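Long-range contacts in periplasmic protein-probably involved in high-affinity Fe2+ transport (Escherichia coli F11, PDB 5I0Y), which binds copper in the periplasm and takes part in iron transport, probably as a component of a high-affinity ferrous iron uptake system: residues 16-27 and 41-52; 76-87 and 99-107. The protein carries 1 engineered substitution. One frame throughout, in Å; residues are numbered along the deposited sequence. Where two conformers were deposited one is given.

How the contacts relate
Contact 1 (16-27 with 41-52) and contact 2 (76-87 with 99-107) illustrate how a strand neighbouring a metal ligand can position it from the second shell. Their centres lie about 14 Å apart, and they meet where strand 43-51 runs beside strand 95-102. His44 of contact 1 binds the copper, while Gly99 of contact 2 has its CA 4.5 Å from the same ion. Between the two, Ile27 O accepts a hydrogen bond from Asn101 ND2 at 2.8 Å, and Asn101 OD1 takes one from His44 ND1. Farther from the metal, Asp42 OD2 receives Met104 N at 2.8 Å, tying the end of contact 1 to the loop of contact 2.

Contact 1 (16-27 and 41-52); sequences EMELAAVYLQPI and ADVHLQADIHAV. Engineered in segment 41-52: Gln46 (natural residue Glu). With CU (copper (II) ion), chain D.
His44 and Ile27 meet through a CH-pi contact: Ile27 CG1 sits over one face of the imidazole, 3.4 Å from its centroid. The histidine can be followed outward. Its CB passes Gln25 O at 3.5 Å and lies beside Leu24 CG, the two side chains pointing the same way. With CG anti to the backbone N (chi1 -165°), the ring then swings under the isoleucine; ND1 comes within 3.3 Å of Ile27 CG1 and is hydrogen-bonded to Asn101. At the tip, NE2 binds the copper at 2.0 Å. Met90 and His97 of the same chain and His127 of the second subunit complete the site, which therefore spans the dimer interface.

The supporting framework is an antiparallel pair of strands, 17-24 and 43-51, within the mixed beta sandwich. Hydrogen-bonded pairs, from Glu18 with His50 to Leu24 with His44, alternate with non-hydrogen-bonded ones. A classic beta bulge just ahead of His44 sets Asp42 and Val43 both opposite Ile102 of strand 95-102. On the same face as His44, the engineered Gln46 runs extended beyond CG. Its NE2 lies in the plane of the imidazole at the edge and 3.4 Å from Leu24 CD2, while its CB rests against Val22 CG2 in the conformer given. The other face carries apolar contacts: Leu19 CD2 meets Ile49 CG1 at 3.8 Å, and Tyr23 CD1 touches Val43 CG1. Near the far end, water 1 donates to Glu18 O at 2.9 Å and also bonds His50 ND1 in the plane of that ring.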
loop_
_atom_site.group_PDB
_atom_site.type_symbol
_atom_site.label_atom_id
_atom_site.label_comp_id
_atom_site.label_asym_id
_atom_site.label_seq_id
_atom_site.Cartn_x
_atom_site.Cartn_y
_atom_site.Cartn_z
ATOM N N GLU B 16 -6.531 -4.764 -15.714
ATOM C CA GLU B 16 -6.732 -5.870 -14.786
ATOM C C GLU B 16 -6.973 -5.395 -13.353
ATOM O O GLU B 16 -6.610 -6.059 -12.367
ATOM C CB GLU B 16 -5.547 -6.848 -14.874
ATOM C CG GLU B 16 -5.510 -7.639 -16.182
ATOM C CD GLU B 16 -4.596 -7.122 -17.280
ATOM O OE1 GLU B 16 -4.526 -7.846 -18.300
ATOM O OE2 GLU B 16 -3.942 -6.059 -17.190
ATOM N N MET B 17 -7.636 -4.248 -13.269
ATOM C CA MET B 17 -8.105 -3.663 -11.996
ATOM C C MET B 17 -9.546 -3.215 -12.160
ATOM O O MET B 17 -9.951 -2.865 -13.271
ATOM C CB MET B 17 -7.270 -2.438 -11.601
ATOM C CG MET B 17 -5.789 -2.722 -11.357
ATOM S SD MET B 17 -4.852 -1.203 -11.133
ATOM C CE MET B 17 -4.893 -0.554 -12.797
ATOM N N GLU B 18 -10.302 -3.214 -11.069
ATOM C CA GLU B 18 -11.620 -2.579 -11.036
ATOM C C GLU B 18 -11.449 -1.279 -10.277
ATOM O O GLU B 18 -10.940 -1.286 -9.155
ATOM C CB GLU B 18 -12.675 -3.470 -10.370
ATOM C CG GLU B 18 -14.120 -3.038 -10.636
ATOM C CD GLU B 18 -14.549 -3.198 -12.091
ATOM O OE1 GLU B 18 -13.888 -3.931 -12.845
ATOM O OE2 GLU B 18 -15.580 -2.587 -12.478
ATOM N N LEU B 19 -11.851 -0.174 -10.907
ATOM C CA LEU B 19 -11.620 1.156 -10.384
ATOM C C LEU B 19 -12.943 1.854 -10.209
ATOM O O LEU B 19 -13.673 2.047 -11.178
ATOM C CB LEU B 19 -10.729 1.960 -11.326
ATOM C CG LEU B 19 -9.417 1.271 -11.718
ATOM C CD1 LEU B 19 -9.495 0.603 -13.089
ATOM C CD2 LEU B 19 -8.295 2.284 -11.692
ATOM N N ALA B 20 -13.254 2.228 -8.972
ATOM C CA ALA B 20 -14.509 2.916 -8.659
ATOM C C ALA B 20 -14.230 4.224 -7.934
ATOM O O ALA B 20 -13.242 4.339 -7.193
ATOM C CB ALA B 20 -15.393 2.039 -7.792
ATOM N N ALA B 21 -15.076 5.221 -8.171
ATOM C CA ALA B 21 -15.060 6.449 -7.392
ATOM C C ALA B 21 -16.183 6.340 -6.375
ATOM O O ALA B 21 -17.278 5.886 -6.702
ATOM C CB ALA B 21 -15.257 7.647 -8.298
ATOM N N VAL B 22 -15.909 6.731 -5.135
ATOM C CA VAL B 22 -16.943 6.760 -4.111
ATOM C C VAL B 22 -16.717 7.980 -3.250
ATOM O O VAL B 22 -15.654 8.596 -3.294
ATOM C CB VAL B 22 -16.960 5.490 -3.228
ATOM C CG1 VAL B 22 -17.351 4.262 -4.038
ATOM C CG2 VAL B 22 -15.616 5.288 -2.552
ATOM N N TYR B 23 -17.732 8.341 -2.480
ATOM C CA TYR B 23 -17.615 9.439 -1.535
ATOM C C TYR B 23 -18.396 9.143 -0.254
ATOM O O TYR B 23 -19.269 8.287 -0.210
ATOM C CB TYR B 23 -18.016 10.789 -2.163
ATOM C CG TYR B 23 -19.455 10.879 -2.588
ATOM C CD1 TYR B 23 -20.418 11.455 -1.760
ATOM C CD2 TYR B 23 -19.861 10.396 -3.823
ATOM C CE1 TYR B 23 -21.743 11.539 -2.155
ATOM C CE2 TYR B 23 -21.183 10.474 -4.225
ATOM C CZ TYR B 23 -22.115 11.051 -3.395
ATOM O OH TYR B 23 -23.426 11.116 -3.822
ATOM N N LEU B 24 -18.030 9.859 0.797
ATOM C CA LEU B 24 -18.679 9.730 2.106
ATOM C C LEU B 24 -18.501 11.062 2.825
ATOM O O LEU B 24 -17.941 12.013 2.271
ATOM C CB LEU B 24 -18.074 8.567 2.913
ATOM C CG LEU B 24 -16.568 8.662 3.188
ATOM C CD1 LEU B 24 -16.206 8.007 4.519
ATOM C CD2 LEU B 24 -15.752 8.040 2.068
ATOM N N GLN B 25 -18.955 11.135 4.081
ATOM C CA GLN B 25 -18.740 12.356 4.850
ATOM C C GLN B 25 -17.259 12.638 5.059
ATOM O O GLN B 25 -16.436 11.712 5.018
ATOM C CB GLN B 25 -19.515 12.418 6.184
ATOM C CG GLN B 25 -20.164 11.139 6.663
ATOM C CD GLN B 25 -19.228 10.213 7.420
ATOM O OE1 GLN B 25 -18.004 10.363 7.392
ATOM N NE2 GLN B 25 -19.810 9.230 8.101
ATOM N N PRO B 26 -16.909 13.921 5.260
ATOM C CA PRO B 26 -15.533 14.262 5.568
ATOM C C PRO B 26 -15.041 13.478 6.788
ATOM O O PRO B 26 -15.817 13.108 7.679
ATOM C CB PRO B 26 -15.587 15.762 5.867
ATOM C CG PRO B 26 -16.796 16.246 5.108
ATOM C CD PRO B 26 -17.777 15.122 5.206
ATOM N N ILE B 27 -13.748 13.184 6.772
ATOM C CA ILE B 27 -13.107 12.389 7.806
ATOM C C ILE B 27 -11.961 13.153 8.453
ATOM O O ILE B 27 -11.525 14.198 7.968
ATOM C CB ILE B 27 -12.610 11.049 7.214
ATOM C CG1 ILE B 27 -11.576 11.254 6.076
ATOM C CG2 ILE B 27 -13.796 10.229 6.734
ATOM C CD1 ILE B 27 -10.157 11.522 6.527
ATOM N N ALA B 41 -14.826 20.788 4.700
ATOM C CA ALA B 41 -15.040 19.901 3.560
ATOM C C ALA B 41 -16.509 19.506 3.460
ATOM O O ALA B 41 -17.276 19.628 4.426
ATOM C CB ALA B 41 -14.184 18.642 3.713
ATOM N N ASP B 42 -16.901 19.020 2.280
ATOM C CA ASP B 42 -18.243 18.498 2.056
ATOM C C ASP B 42 -18.255 16.976 2.001
ATOM O O ASP B 42 -19.196 16.339 2.447
ATOM C CB ASP B 42 -18.811 19.067 0.752
ATOM C CG ASP B 42 -19.039 20.571 0.831
ATOM O OD1 ASP B 42 -19.626 21.036 1.844
ATOM O OD2 ASP B 42 -18.633 21.280 -0.109
ATOM N N VAL B 43 -17.202 16.393 1.421
ATOM C CA VAL B 43 -17.135 14.935 1.303
ATOM C C VAL B 43 -15.679 14.499 1.465
ATOM O O VAL B 43 -14.771 15.308 1.333
ATOM C CB VAL B 43 -17.680 14.402 -0.066
ATOM C CG1 VAL B 43 -19.102 14.904 -0.368
ATOM C CG2 VAL B 43 -16.734 14.729 -1.229
ATOM N N HIS B 44 -15.492 13.220 1.769
ATOM C CA HIS B 44 -14.225 12.538 1.509
ATOM C C HIS B 44 -14.411 11.810 0.212
ATOM O O HIS B 44 -15.317 10.982 0.098
ATOM C CB HIS B 44 -13.931 11.548 2.634
ATOM C CG HIS B 44 -12.497 11.041 2.667
ATOM N ND1 HIS B 44 -11.434 11.857 2.855
ATOM C CD2 HIS B 44 -11.987 9.750 2.554
ATOM C CE1 HIS B 44 -10.302 11.114 2.869
ATOM N NE2 HIS B 44 -10.644 9.832 2.670
ATOM N N LEU B 45 -13.590 12.153 -0.783
ATOM C CA LEU B 45 -13.652 11.531 -2.099
ATOM C C LEU B 45 -12.564 10.473 -2.196
ATOM O O LEU B 45 -11.434 10.695 -1.771
ATOM C CB LEU B 45 -13.482 12.589 -3.199
ATOM C CG LEU B 45 -13.522 12.114 -4.663
ATOM C CD1 LEU B 45 -14.903 11.612 -5.055
ATOM C CD2 LEU B 45 -13.065 13.243 -5.580
ATOM N N GLN B 46 -12.912 9.334 -2.765
ATOM C CA GLN B 46 -12.024 8.182 -2.733
ATOM C C GLN B 46 -11.930 7.496 -4.083
ATOM O O GLN B 46 -12.892 7.493 -4.869
ATOM C CB GLN B 46 -12.563 7.135 -1.752
ATOM C CG GLN B 46 -12.466 7.484 -0.290
ATOM C CD GLN B 46 -12.738 6.287 0.607
ATOM O OE1 GLN B 46 -12.959 5.153 0.142
ATOM N NE2 GLN B 46 -12.690 6.528 1.882
ATOM N N ALA B 47 -10.784 6.862 -4.308
ATOM C CA ALA B 47 -10.601 5.908 -5.388
ATOM C C ALA B 47 -10.506 4.521 -4.789
ATOM O O ALA B 47 -9.667 4.277 -3.911
ATOM C CB ALA B 47 -9.343 6.231 -6.168
ATOM N N ASP B 48 -11.408 3.639 -5.210
ATOM C CA ASP B 48 -11.403 2.242 -4.805
ATOM C C ASP B 48 -10.844 1.444 -5.949
ATOM O O ASP B 48 -11.436 1.393 -7.031
ATOM C CB ASP B 48 -12.809 1.750 -4.493
ATOM C CG ASP B 48 -13.237 2.098 -3.100
ATOM O OD1 ASP B 48 -12.372 2.532 -2.309
ATOM O OD2 ASP B 48 -14.439 1.911 -2.798
ATOM N N ILE B 49 -9.696 0.829 -5.711
ATOM C CA ILE B 49 -8.957 0.149 -6.779
ATOM C C ILE B 49 -8.421 -1.199 -6.305
ATOM O O ILE B 49 -7.622 -1.277 -5.372
ATOM C CB ILE B 49 -7.812 1.032 -7.320
ATOM C CG1 ILE B 49 -8.360 2.365 -7.865
ATOM C CG2 ILE B 49 -7.046 0.281 -8.405
ATOM C CD1 ILE B 49 -7.305 3.418 -8.096
ATOM N N HIS B 50 -8.862 -2.255 -6.982
ATOM C CA HIS B 50 -8.464 -3.632 -6.636
ATOM C C HIS B 50 -8.216 -4.450 -7.864
ATOM O O HIS B 50 -8.809 -4.184 -8.908
ATOM C CB HIS B 50 -9.538 -4.289 -5.787
ATOM C CG HIS B 50 -9.797 -3.534 -4.523
ATOM N ND1 HIS B 50 -10.586 -2.435 -4.479
ATOM C CD2 HIS B 50 -9.312 -3.728 -3.241
ATOM C CE1 HIS B 50 -10.595 -1.957 -3.220
ATOM N NE2 HIS B 50 -9.798 -2.730 -2.471
ATOM N N ALA B 51 -7.324 -5.430 -7.774
ATOM C CA ALA B 51 -7.092 -6.326 -8.895
ATOM C C ALA B 51 -8.356 -7.085 -9.235
ATOM O O ALA B 51 -9.168 -7.387 -8.355
ATOM C CB ALA B 51 -5.998 -7.325 -8.561
ATOM N N VAL B 52 -8.506 -7.412 -10.516
ATOM C CA VAL B 52 -9.466 -8.439 -10.938
ATOM C C VAL B 52 -8.700 -9.689 -11.352
ATOM O O VAL B 52 -7.467 -9.659 -11.470
ATOM C CB VAL B 52 -10.445 -7.943 -12.037
ATOM C CG1 VAL B 52 -11.367 -6.853 -11.478
ATOM C CG2 VAL B 52 -9.705 -7.488 -13.283
HETATM CU CU CU D . -9.302 8.384 3.215
HETATM O O HOH W 1 -12.276 -1.662 -6.604
#

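Contact 2 (76-87 and 99-107); sequences NNDTGEKQEGTF and GANIKMMGV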
loop_
_atom_site.group_PDB
_atom_site.type_symbol
_atom_site.label_atom_id
_atom_site.label_comp_id
_atom_site.label_asym_id
_atom_site.label_seq_id
_atom_site.Cartn_x
_atom_site.Cartn_y
_atom_site.Cartn_z
ATOM N N ASN B 76 -18.105 20.447 -12.062
ATOM C CA ASN B 76 -19.542 20.577 -11.962
ATOM C C ASN B 76 -20.012 20.926 -13.383
ATOM O O ASN B 76 -19.724 22.016 -13.902
ATOM C CB ASN B 76 -19.921 21.657 -10.937
ATOM C CG ASN B 76 -21.414 21.881 -10.852
ATOM O OD1 ASN B 76 -22.116 21.831 -11.864
ATOM N ND2 ASN B 76 -21.915 22.146 -9.641
ATOM N N ASN B 77 -20.668 19.969 -14.036
ATOM C CA ASN B 77 -21.091 20.133 -15.427
ATOM C C ASN B 77 -22.192 21.171 -15.605
ATOM O O ASN B 77 -22.369 21.703 -16.706
ATOM C CB ASN B 77 -21.569 18.799 -16.000
ATOM C CG ASN B 77 -20.439 17.833 -16.289
ATOM O OD1 ASN B 77 -20.655 16.619 -16.303
ATOM N ND2 ASN B 77 -19.244 18.353 -16.538
ATOM N N ASP B 78 -22.928 21.461 -14.542
ATOM C CA ASP B 78 -24.004 22.436 -14.622
ATOM C C ASP B 78 -23.471 23.856 -14.634
ATOM O O ASP B 78 -24.033 24.720 -15.313
ATOM C CB ASP B 78 -24.968 22.262 -13.453
ATOM C CG ASP B 78 -25.645 20.913 -13.453
ATOM O OD1 ASP B 78 -25.837 20.325 -14.537
ATOM O OD2 ASP B 78 -25.996 20.446 -12.361
ATOM N N THR B 79 -22.408 24.107 -13.875
ATOM C CA THR B 79 -21.903 25.457 -13.693
ATOM C C THR B 79 -20.595 25.686 -14.443
ATOM O O THR B 79 -20.217 26.828 -14.707
ATOM C CB THR B 79 -21.673 25.783 -12.207
ATOM O OG1 THR B 79 -20.603 24.960 -11.725
ATOM C CG2 THR B 79 -22.939 25.499 -11.380
ATOM N N GLY B 80 -19.891 24.600 -14.766
ATOM C CA GLY B 80 -18.576 24.701 -15.366
ATOM C C GLY B 80 -17.422 24.731 -14.370
ATOM O O GLY B 80 -16.263 24.635 -14.778
ATOM N N GLU B 81 -17.723 24.864 -13.076
ATOM C CA GLU B 81 -16.657 25.051 -12.085
ATOM C C GLU B 81 -15.772 23.798 -11.991
ATOM O O GLU B 81 -16.274 22.672 -11.994
ATOM C CB GLU B 81 -17.226 25.412 -10.710
ATOM C CG GLU B 81 -16.190 26.092 -9.818
ATOM C CD GLU B 81 -16.673 26.338 -8.405
ATOM O OE1 GLU B 81 -17.893 26.336 -8.160
ATOM O OE2 GLU B 81 -15.819 26.539 -7.523
ATOM N N LYS B 82 -14.465 24.020 -11.922
ATOM C CA LYS B 82 -13.479 22.941 -11.942
ATOM C C LYS B 82 -12.566 22.997 -10.716
ATOM O O LYS B 82 -12.232 24.074 -10.227
ATOM C CB LYS B 82 -12.630 23.053 -13.207
ATOM C CG LYS B 82 -11.575 21.961 -13.361
ATOM C CD LYS B 82 -10.759 22.135 -14.630
ATOM C CE LYS B 82 -11.622 21.921 -15.863
ATOM N NZ LYS B 82 -10.958 22.410 -17.104
ATOM N N GLN B 83 -12.171 21.823 -10.227
ATOM C CA GLN B 83 -11.252 21.716 -9.097
ATOM C C GLN B 83 -10.300 20.576 -9.384
ATOM O O GLN B 83 -10.712 19.530 -9.894
ATOM C CB GLN B 83 -12.045 21.429 -7.821
ATOM C CG GLN B 83 -11.233 21.392 -6.533
ATOM C CD GLN B 83 -12.067 20.895 -5.371
ATOM O OE1 GLN B 83 -13.143 21.423 -5.089
ATOM N NE2 GLN B 83 -11.598 19.855 -4.715
ATOM N N GLU B 84 -9.025 20.786 -9.082
ATOM C CA GLU B 84 -8.002 19.761 -9.224
ATOM C C GLU B 84 -7.395 19.503 -7.857
ATOM O O GLU B 84 -7.341 20.405 -7.009
ATOM C CB GLU B 84 -6.894 20.202 -10.186
ATOM C CG GLU B 84 -7.327 21.121 -11.323
ATOM C CD GLU B 84 -7.274 20.482 -12.703
ATOM O OE1 GLU B 84 -7.057 19.253 -12.829
ATOM O OE2 GLU B 84 -7.471 21.229 -13.686
ATOM N N GLY B 85 -6.948 18.273 -7.628
ATOM C CA GLY B 85 -6.281 17.942 -6.372
ATOM C C GLY B 85 -5.638 16.575 -6.448
ATOM O O GLY B 85 -5.612 15.939 -7.503
ATOM N N THR B 86 -5.046 16.152 -5.338
ATOM C CA THR B 86 -4.352 14.876 -5.268
ATOM C C THR B 86 -4.958 14.049 -4.141
ATOM O O THR B 86 -5.493 14.583 -3.169
ATOM C CB THR B 86 -2.858 15.075 -4.977
ATOM O OG1 THR B 86 -2.740 15.838 -3.770
ATOM C CG2 THR B 86 -2.186 15.813 -6.143
ATOM N N PHE B 87 -4.890 12.739 -4.307
ATOM C CA PHE B 87 -5.271 11.801 -3.241
ATOM C C PHE B 87 -4.030 11.339 -2.505
ATOM O O PHE B 87 -2.916 11.384 -3.027
ATOM C CB PHE B 87 -5.978 10.559 -3.796
ATOM C CG PHE B 87 -7.352 10.809 -4.376
ATOM C CD1 PHE B 87 -8.210 11.776 -3.855
ATOM C CD2 PHE B 87 -7.805 10.011 -5.408
ATOM C CE1 PHE B 87 -9.472 11.960 -4.393
ATOM C CE2 PHE B 87 -9.062 10.195 -5.953
ATOM C CZ PHE B 87 -9.903 11.157 -5.429
ATOM N N GLY B 99 -7.590 8.709 -1.140
ATOM C CA GLY B 99 -8.639 9.709 -0.998
ATOM C C GLY B 99 -8.194 11.033 -0.457
ATOM O O GLY B 99 -7.009 11.257 -0.246
ATOM N N ALA B 100 -9.171 11.923 -0.285
ATOM C CA ALA B 100 -8.935 13.281 0.249
ATOM C C ALA B 100 -10.258 13.907 0.620
ATOM O O ALA B 100 -11.259 13.719 -0.069
ATOM C CB ALA B 100 -8.214 14.181 -0.755
ATOM N N ASN B 101 -10.275 14.661 1.718
ATOM C CA ASN B 101 -11.393 15.570 1.985
ATOM C C ASN B 101 -11.383 16.660 0.922
ATOM O O ASN B 101 -10.331 17.220 0.600
ATOM C CB ASN B 101 -11.238 16.242 3.342
ATOM C CG ASN B 101 -11.621 15.344 4.503
ATOM O OD1 ASN B 101 -12.186 14.245 4.354
ATOM N ND2 ASN B 101 -11.364 15.854 5.710
ATOM N N ILE B 102 -12.565 16.965 0.412
ATOM C CA ILE B 102 -12.697 18.033 -0.559
ATOM C C ILE B 102 -13.957 18.860 -0.311
ATOM O O ILE B 102 -14.949 18.387 0.247
ATOM C CB ILE B 102 -12.695 17.511 -2.017
ATOM C CG1 ILE B 102 -13.928 16.659 -2.270
ATOM C CG2 ILE B 102 -11.409 16.748 -2.365
ATOM C CD1 ILE B 102 -14.176 16.423 -3.749
ATOM N N LYS B 103 -13.889 20.113 -0.744
ATOM C CA LYS B 103 -15.064 20.952 -0.777
ATOM C C LYS B 103 -15.672 20.776 -2.154
ATOM O O LYS B 103 -14.981 20.927 -3.154
ATOM C CB LYS B 103 -14.683 22.411 -0.512
ATOM C CG LYS B 103 -15.867 23.349 -0.341
ATOM C CD LYS B 103 -15.420 24.799 -0.251
ATOM C CE LYS B 103 -16.572 25.733 -0.587
ATOM N NZ LYS B 103 -16.968 25.593 -2.020
ATOM N N MET B 104 -16.948 20.415 -2.191
ATOM C CA MET B 104 -17.684 20.305 -3.451
ATOM C C MET B 104 -18.055 21.692 -3.990
ATOM O O MET B 104 -17.782 22.713 -3.364
ATOM C CB MET B 104 -18.899 19.397 -3.265
ATOM C CG MET B 104 -18.518 17.928 -3.059
ATOM S SD MET B 104 -17.736 17.128 -4.485
ATOM C CE MET B 104 -19.174 16.783 -5.490
ATOM N N MET B 105 -18.688 21.709 -5.158
ATOM C CA MET B 105 -19.000 22.951 -5.847
ATOM C C MET B 105 -20.504 23.043 -6.099
ATOM O O MET B 105 -20.955 23.386 -7.200
ATOM C CB MET B 105 -18.173 23.037 -7.136
ATOM C CG MET B 105 -16.684 22.857 -6.869
ATOM S SD MET B 105 -15.613 22.906 -8.313
ATOM C CE MET B 105 -15.708 21.227 -8.928
ATOM N N GLY B 106 -21.276 22.715 -5.066
ATOM C CA GLY B 106 -22.735 22.780 -5.126
ATOM C C GLY B 106 -23.394 21.500 -5.578
ATOM O O GLY B 106 -22.740 20.636 -6.166
ATOM N N VAL B 107 -24.685 21.369 -5.287
ATOM C CA VAL B 107 -25.487 20.253 -5.782
ATOM C C VAL B 107 -25.554 20.338 -7.306
ATOM O O VAL B 107 -25.628 21.439 -7.859
ATOM C CB VAL B 107 -26.906 20.208 -5.145
ATOM C CG1 VAL B 107 -26.802 19.974 -3.643
ATOM C CG2 VAL B 107 -27.686 21.486 -5.416
HETATM O O HOH W 2 -20.305 25.401 -9.114
#
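The ring of Phe87 receives Ala100 CB at its edge, in plane and 3.9 Å from CD1, while the Gly99 carbonyl carbon approaches the same CD1 obliquely. Tyr114 makes an edge-to-face contact with this ring, and Tyr72 also meets it, their planes about 30° apart. A second flat group, the carboxamide of Asn76, reaches the other end of the contact: ND2 donates to Met105 O at 2.9 Å, from 41° above the carbonyl plane.

Phe87 and Ala100 belong to the beta hairpin of strands 82-92 and 95-102, whose arms part beyond Phe87 and Gly99; past them, Asn76 and Met105 meet. Here the turn between strands 69-76 and 82-92 closes with a G1 beta bulge, Gly80 and Glu81 both facing Asn76. An Asx motif reinforces it, since Asn76 OD1 accepts Thr79 N at 3.1 Å. The amide of Asn76 thus holds its own turn with one end and the opposite segment with the other. Thr79 adds an ST turn, its OG1 taking the N-H of Glu81.

The side chain of Met105, in the conformer given, lies between the parted segments, against Glu81 and Gln83. Extended at chi2, the chain bends at the thioether (chi3 -84°), which brings CE to 3.4 Å from Glu81 O and also against Gln83 CB. Along the way, SD lies 3.6 Å from Glu81 CG, the two chains crossing at a slant, and CB passes close to Glu81 OE1. That oxygen has a polar partner as well: water 2 accepts from Thr79 OG1 and donates both to Glu81 OE1 and, at 2.9 Å, to Met105 O, the carbonyl oxygen already held by Asn76 ND2.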